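PDB 3R1W: carbonic anhydrase from Unidentified, which probably catalyses the reversible hydration of carbon dioxide to bicarbonate, as a trimeric left-handed beta-helix carbonic anhydrase of the gamma class. Local coordinates for residues 66-71 with 173-178. Sequence-based numbering, arbitrary orientation.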
loop_
_atom_site.group_PDB
_atom_site.type_symbol
_atom_site.label_atom_id
_atom_site.label_comp_id
_atom_site.label_asym_id
_atom_site.label_seq_id
_atom_site.Cartn_x
_atom_site.Cartn_y
_atom_site.Cartn_z
ATOM N N SER B 66 14.130 -8.582 -5.862
ATOM C CA SER B 66 13.768 -7.589 -4.860
ATOM C C SER B 66 12.263 -7.573 -4.668
ATOM O O SER B 66 11.501 -7.762 -5.620
ATOM C CB SER B 66 14.283 -6.192 -5.226
ATOM O OG SER B 66 13.692 -5.697 -6.414
ATOM N N VAL B 67 11.854 -7.382 -3.424
ATOM C CA VAL B 67 10.458 -7.207 -3.062
ATOM C C VAL B 67 10.387 -5.832 -2.417
ATOM O O VAL B 67 10.762 -5.670 -1.266
ATOM C CB VAL B 67 10.009 -8.274 -2.049
ATOM C CG1 VAL B 67 8.541 -8.065 -1.660
ATOM C CG2 VAL B 67 10.224 -9.673 -2.630
ATOM N N GLN B 68 9.928 -4.836 -3.168
ATOM C CA GLN B 68 10.087 -3.448 -2.735
ATOM C C GLN B 68 9.021 -2.914 -1.775
ATOM O O GLN B 68 8.016 -3.574 -1.484
ATOM C CB GLN B 68 10.270 -2.528 -3.946
ATOM C CG GLN B 68 11.556 -2.861 -4.698
ATOM C CD GLN B 68 11.707 -2.074 -5.981
ATOM O OE1 GLN B 68 10.964 -1.121 -6.231
ATOM N NE2 GLN B 68 12.662 -2.477 -6.811
ATOM N N ASP B 69 9.279 -1.706 -1.287
ATOM C CA ASP B 69 8.589 -1.128 -0.135
ATOM C C ASP B 69 7.083 -1.246 -0.247
ATOM O O ASP B 69 6.502 -0.834 -1.247
ATOM C CB ASP B 69 8.950 0.359 -0.015
ATOM C CG ASP B 69 10.416 0.637 -0.357
ATOM O OD1 ASP B 69 10.800 0.448 -1.535
ATOM O OD2 ASP B 69 11.177 1.064 0.539
ATOM N N GLY B 70 6.448 -1.800 0.784
ATOM C CA GLY B 70 5.001 -1.788 0.834
ATOM C C GLY B 70 4.330 -2.856 -0.012
ATOM O O GLY B 70 3.104 -2.896 -0.076
ATOM N N SER B 71 5.114 -3.730 -0.644
ATOM C CA SER B 71 4.532 -4.835 -1.419
ATOM C C SER B 71 3.901 -5.860 -0.485
ATOM O O SER B 71 4.322 -6.008 0.668
ATOM C CB SER B 71 5.591 -5.522 -2.294
ATOM O OG SER B 71 6.099 -4.645 -3.289
ATOM N N GLY B 173 20.771 -6.229 -10.675
ATOM C CA GLY B 173 22.125 -6.105 -10.158
ATOM C C GLY B 173 22.307 -4.824 -9.360
ATOM O O GLY B 173 23.005 -4.802 -8.353
ATOM N N ASN B 174 21.682 -3.744 -9.816
ATOM C CA ASN B 174 21.744 -2.485 -9.078
ATOM C C ASN B 174 21.107 -2.642 -7.705
ATOM O O ASN B 174 21.584 -2.069 -6.729
ATOM C CB ASN B 174 21.047 -1.363 -9.840
ATOM C CG ASN B 174 21.131 -0.034 -9.101
ATOM O OD1 ASN B 174 22.225 0.473 -8.844
ATOM N ND2 ASN B 174 19.985 0.525 -8.746
ATOM N N TYR B 175 20.033 -3.427 -7.626
ATOM C CA TYR B 175 19.376 -3.650 -6.333
ATOM C C TYR B 175 20.171 -4.581 -5.414
ATOM O O TYR B 175 20.109 -4.453 -4.188
ATOM C CB TYR B 175 17.907 -4.091 -6.487
ATOM C CG TYR B 175 16.969 -2.959 -6.117
ATOM C CD1 TYR B 175 16.341 -2.930 -4.878
ATOM C CD2 TYR B 175 16.759 -1.892 -6.988
ATOM C CE1 TYR B 175 15.501 -1.879 -4.524
ATOM C CE2 TYR B 175 15.927 -0.832 -6.642
ATOM C CZ TYR B 175 15.305 -0.836 -5.405
ATOM O OH TYR B 175 14.471 0.200 -5.047
ATOM N N VAL B 176 20.929 -5.503 -6.002
ATOM C CA VAL B 176 21.861 -6.314 -5.212
ATOM C C VAL B 176 22.921 -5.416 -4.563
ATOM O O VAL B 176 23.218 -5.537 -3.369
ATOM C CB VAL B 176 22.520 -7.427 -6.061
ATOM C CG1 VAL B 176 23.694 -8.068 -5.305
ATOM C CG2 VAL B 176 21.484 -8.482 -6.456
ATOM N N ARG B 177 23.496 -4.507 -5.347
ATOM C CA ARG B 177 24.463 -3.570 -4.798
ATOM C C ARG B 177 23.843 -2.662 -3.735
ATOM O O ARG B 177 24.482 -2.365 -2.727
ATOM C CB ARG B 177 25.130 -2.738 -5.905
ATOM C CG ARG B 177 26.086 -3.538 -6.780
ATOM C CD ARG B 177 26.912 -2.621 -7.676
ATOM N NE ARG B 177 26.067 -1.798 -8.538
ATOM C CZ ARG B 177 25.584 -2.203 -9.709
ATOM N NH1 ARG B 177 25.864 -3.422 -10.152
ATOM N NH2 ARG B 177 24.820 -1.395 -10.434
ATOM N N LEU B 178 22.598 -2.236 -3.955
ATOM C CA LEU B 178 21.921 -1.334 -3.025
ATOM C C LEU B 178 21.650 -2.065 -1.721
ATOM O O LEU B 178 21.851 -1.536 -0.621
ATOM C CB LEU B 178 20.596 -0.857 -3.622
ATOM C CG LEU B 178 19.829 0.135 -2.752
ATOM C CD1 LEU B 178 20.695 1.373 -2.466
ATOM C CD2 LEU B 178 18.505 0.514 -3.433
#
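The side-chain amide of Gln-68 lies over one face of the Tyr-175 ring. The two planes are only 11° apart, so this is an amide laid flat on an aromatic ring. Gln-68 NE2 is displaced toward the rim and comes closest at Tyr-175 CZ, 3.4 Å away. The opposite face of the ring meets Leu-178 CD2 from the next turn of the same helix, also offset toward the rim. Ser-66 CB approaches obliquely and lies 3.9 Å from Tyr-175 CD1. Trp-47 meets the ring nearly at right angles. No hydrogen bond joins the two segments. The Gln-68 chain is extended beyond CG (chi2 174°), which carries its amide out to the tyrosine. A weak bond from Gln-68 NE2 to Ser-66 OG, 3.4 Å long, may favour this rotation of the amide. The phenol end reaches across the subunit interface, where Tyr-175 OH hydrogen-bonds to Arg-53 NH2 of the second subunit. The same Arg-53 NH2 of the second subunit also forms a salt bridge with Asp-69 OD1. A leucine in place of Tyr-175 would probably leave the Gln-68 amide without its flat partner and cost Arg-53 of the second subunit a hydrogen bond. The backbone of Gln-68 is held by a type II turn, its O accepting from Ser-71 N and Ser-71 OG, the hydroxyl at 2.8 Å. Strand 66-67 runs parallel to its neighbours 45-46 and 94-96 in one wall of the left-handed beta-helix, and helix 162-184 packs along the outside of that wall.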